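Local coordinates for putative nucleoprotein (Infectious salmon anemia virus, PDB 4EWC), which encapsidates the negative-strand viral RNA, protecting it from nucleases and forming the ribonucleoprotein that serves as template for transcription and replication, at the interface of chains A and B. Residues are numbered along the deposited sequence; one frame, centred on the assembly and turned at random. Chains: chain A/B, Putative nucleoprotein.

Contact 1: the interface of chains A and B. Residues chain A 289, 292-293, 454, 589; chain B 514-515, 517.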
# COMPACT_ATOMS: atom_id res chain seq x y z
N ALA A 289 -7.47 20.68 8.85
CA ALA A 289 -8.04 19.34 8.76
C ALA A 289 -7.01 18.19 8.89
O ALA A 289 -7.37 17.11 9.33
CB ALA A 289 -8.82 19.19 7.44
N THR A 292 -6.62 16.08 12.08
CA THR A 292 -7.73 15.22 12.50
C THR A 292 -7.19 13.94 13.09
O THR A 292 -7.73 13.42 14.06
CB THR A 292 -8.69 14.91 11.35
OG1 THR A 292 -9.17 16.15 10.79
CG2 THR A 292 -9.89 14.08 11.84
N THR A 293 -6.08 13.45 12.54
CA THR A 293 -5.45 12.24 13.05
C THR A 293 -5.04 12.34 14.52
O THR A 293 -4.80 11.33 15.17
CB THR A 293 -4.24 11.78 12.17
OG1 THR A 293 -3.16 12.70 12.30
CG2 THR A 293 -4.66 11.67 10.70
N PHE A 454 -6.98 5.90 12.52
CA PHE A 454 -5.89 6.60 11.86
C PHE A 454 -4.69 5.73 11.62
O PHE A 454 -3.59 6.24 11.34
CB PHE A 454 -5.54 7.88 12.63
CG PHE A 454 -6.73 8.74 12.89
CD1 PHE A 454 -7.44 9.27 11.82
CD2 PHE A 454 -7.20 8.95 14.17
CE1 PHE A 454 -8.56 10.03 12.03
CE2 PHE A 454 -8.33 9.72 14.38
CZ PHE A 454 -9.01 10.26 13.31
N PHE A 589 -8.97 7.29 4.47
CA PHE A 589 -9.06 8.75 4.17
C PHE A 589 -8.02 9.33 3.24
O PHE A 589 -7.91 10.54 3.13
CB PHE A 589 -9.08 9.63 5.43
CG PHE A 589 -9.81 9.03 6.57
CD1 PHE A 589 -11.18 8.87 6.53
CD2 PHE A 589 -9.12 8.60 7.70
CE1 PHE A 589 -11.87 8.30 7.57
CE2 PHE A 589 -9.79 8.03 8.76
CZ PHE A 589 -11.17 7.88 8.70
N TRP B 514 -6.92 15.46 3.27
CA TRP B 514 -6.32 16.08 4.44
C TRP B 514 -5.37 15.14 5.21
O TRP B 514 -4.53 15.62 5.97
CB TRP B 514 -7.41 16.59 5.39
CG TRP B 514 -8.41 15.52 5.71
CD1 TRP B 514 -9.63 15.34 5.13
CD2 TRP B 514 -8.28 14.45 6.68
NE1 TRP B 514 -10.26 14.26 5.67
CE2 TRP B 514 -9.45 13.69 6.63
CE3 TRP B 514 -7.27 14.09 7.59
CZ2 TRP B 514 -9.67 12.58 7.43
CZ3 TRP B 514 -7.48 12.98 8.40
CH2 TRP B 514 -8.66 12.24 8.31
N GLN B 515 -5.51 13.82 5.03
CA GLN B 515 -4.72 12.85 5.80
C GLN B 515 -3.28 12.75 5.31
O GLN B 515 -3.00 12.21 4.24
CB GLN B 515 -5.40 11.46 5.89
CG GLN B 515 -4.46 10.30 6.29
CD GLN B 515 -5.13 9.10 7.01
OE1 GLN B 515 -5.91 9.26 7.94
NE2 GLN B 515 -4.79 7.91 6.60
N ASN B 517 -0.60 11.70 7.47
CA ASN B 517 0.19 10.74 8.24
C ASN B 517 -0.64 9.58 8.75
O ASN B 517 -1.86 9.65 8.86
CB ASN B 517 0.90 11.41 9.43
CG ASN B 517 -0.05 11.65 10.60
OD1 ASN B 517 -1.15 12.18 10.42
ND2 ASN B 517 0.36 11.24 11.78
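B:Trp514 pushes its indole between A:Ala289 and A:Thr292 on one flank and A:Phe589 on another, a worked example of an aromatic side chain plugging into the partner subunit. Its benzene half does most of the touching. CZ2 of B:Trp514 meets CB of A:Phe589 at 3.6 Å, while CZ3 of B:Trp514 reaches CB of A:Thr292 at 3.7 Å. At the root of the side chain, CB of B:Trp514 packs on the methyl CB of A:Ala289 at 3.6 Å. The methyl CG2 of A:Thr293 comes in plane at the indole edge, and OG1 of A:Thr292 lies above one face, toward the rim.

Beside this plug, the carboxamide oxygen OE1 of B:Gln515 faces the ring edge of A:Phe589, 3.3 Å from CD2, with the ring and amide planes 81° apart. A polar link follows at B:Asn517: the hydroxyl OG1 of A:Thr293 donates to OD1 of B:Asn517 at 2.8 Å, lying in the carbonyl plane on a lone pair. The A:Thr293 hydroxyl sits between its own backbone N and carbonyl carbon (chi1 69°), which turns it toward the amide.

Further out, CB of B:Gln515 lies over the rim of the indole face opposite A:Thr292, the side from which A:Phe589 also approaches. OG1 of A:Thr292 donates to the backbone O of A:Ala289. CA of A:Thr293 lies over the centre of the A:Phe454 ring, which probably helps to position this stretch of helix. The receiving surface combines the 3-10 helix 289-295 with loop residues A:Phe454 and A:Phe589, distant in sequence; the inserted segment is a loop of chain B running into the short strand 517-519.

Contact 2: the interface of chains A and B. Residues chain A 530, 534, 537; chain B 534, 557, 561.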
# COMPACT_ATOMS: atom_id res chain seq x y z
N GLN A 530 10.66 11.10 -1.45
CA GLN A 530 11.25 12.43 -1.37
C GLN A 530 12.58 12.47 -0.60
O GLN A 530 13.60 12.88 -1.15
CB GLN A 530 10.22 13.42 -0.79
CG GLN A 530 10.72 14.85 -0.60
CD GLN A 530 11.30 15.48 -1.87
OE1 GLN A 530 11.11 14.97 -2.97
NE2 GLN A 530 12.01 16.59 -1.71
N ARG A 534 16.24 13.54 -2.08
CA ARG A 534 16.88 14.75 -1.60
C ARG A 534 18.31 14.44 -1.15
O ARG A 534 19.24 15.24 -1.39
CB ARG A 534 16.06 15.35 -0.45
CG ARG A 534 16.76 16.50 0.28
CD ARG A 534 15.87 17.15 1.33
NE ARG A 534 14.66 17.70 0.73
CZ ARG A 534 14.56 18.95 0.27
NH1 ARG A 534 15.60 19.77 0.35
NH2 ARG A 534 13.42 19.37 -0.25
N LEU A 537 20.51 14.05 -4.14
CA LEU A 537 20.87 15.30 -4.82
C LEU A 537 21.69 16.30 -4.00
O LEU A 537 22.28 15.95 -2.97
CB LEU A 537 19.62 15.99 -5.39
CG LEU A 537 18.80 15.25 -6.45
CD1 LEU A 537 17.49 15.96 -6.67
CD2 LEU A 537 19.58 15.12 -7.75
N ARG B 534 6.64 19.55 5.02
CA ARG B 534 7.58 20.61 4.74
C ARG B 534 6.82 21.89 4.38
O ARG B 534 7.21 23.01 4.79
CB ARG B 534 8.53 20.20 3.61
CG ARG B 534 9.40 21.34 3.08
CD ARG B 534 10.41 20.86 2.05
NE ARG B 534 11.31 19.85 2.61
CZ ARG B 534 12.47 20.13 3.20
NH1 ARG B 534 12.88 21.39 3.31
NH2 ARG B 534 13.23 19.16 3.68
N LEU B 557 15.45 19.74 -7.09
CA LEU B 557 15.16 19.40 -5.71
C LEU B 557 13.87 20.08 -5.22
O LEU B 557 13.06 19.47 -4.52
CB LEU B 557 16.34 19.78 -4.82
CG LEU B 557 16.14 19.56 -3.32
CD1 LEU B 557 15.88 18.09 -3.02
CD2 LEU B 557 17.35 20.08 -2.58
N SER B 561 10.12 18.18 -4.30
CA SER B 561 9.41 18.33 -3.05
C SER B 561 8.02 18.89 -3.30
O SER B 561 7.05 18.48 -2.66
CB SER B 561 10.17 19.22 -2.07
OG SER B 561 9.60 19.09 -0.77
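Two copies of one arginine, A:Arg534 and B:Arg534, meet face to face in this helix-packing contact of the orthomyxovirus nucleoprotein family, within the C-terminal family region. Helix 530-536 of chain A packs here against helix 550-564 of chain B, which supplies both B:Leu557 and B:Ser561. The arrangement illustrates how like-charged side chains can pair by stacking their flat groups, here at the two-fold interface of the deposited assembly, which may or may not be the biological one.

Stacking comes first. The side chains arrive from opposite directions, and their guanidinium planes lie 16° apart, with the CZ atoms of A:Arg534 and B:Arg534 separated by 3.8 Å. The overlap is staggered: NH2 of each arginine lies above the other plane, displaced toward its rim, and NH2 of A:Arg534 is 3.6 Å from NE of B:Arg534. Each chain runs out extended, CG opposite the backbone N, then bends at chi3 (-60°), and the chi4 turn of -90° sets the guanidinium face toward its mate. Two positive groups this close would be expected to repel, a cost that the flat stacking and the leucine cover may help offset.

Apolar packing holds the second face of A:Arg534. There CD1 of B:Leu557 sits over the centre of the guanidinium, 3.7 Å from CZ of A:Arg534, sandwiching the group between leucine and arginine. The same methyl also touches the aliphatic stem, at CB and CG of A:Arg534, while CD2 of B:Leu557 approaches NH1. The leucine and arginine side chains cross at about a right angle. A:Leu537 skirts the backbone of B:Leu557 more distantly.

Polar side chains meet by van der Waals contact at the margin. CB of B:Ser561 lies in plane at the guanidinium edge of A:Arg534. The carboxamide of A:Gln530 rests against B:Ser561, with CD of A:Gln530 3.6 Å from CA of B:Ser561.

The centres of contact 1 and contact 2 lie about 22 Å apart and share no residue. Chain B supplies the loop and strand 517-519 at contact 1 and, farther along its sequence, helices 530-536 and 550-564 at contact 2. This C-terminal stretch reaches the other subunit at separate places, through a plug-in loop and through helix packing. Two-fold symmetry repeats contact 1, and the packing around the arginines in contact 2, with the chains exchanged; the arginine pair straddles the axis. If this pairing is biological, it would hold two copies together; the structure alone does not show whether it persists in the ribonucleoprotein.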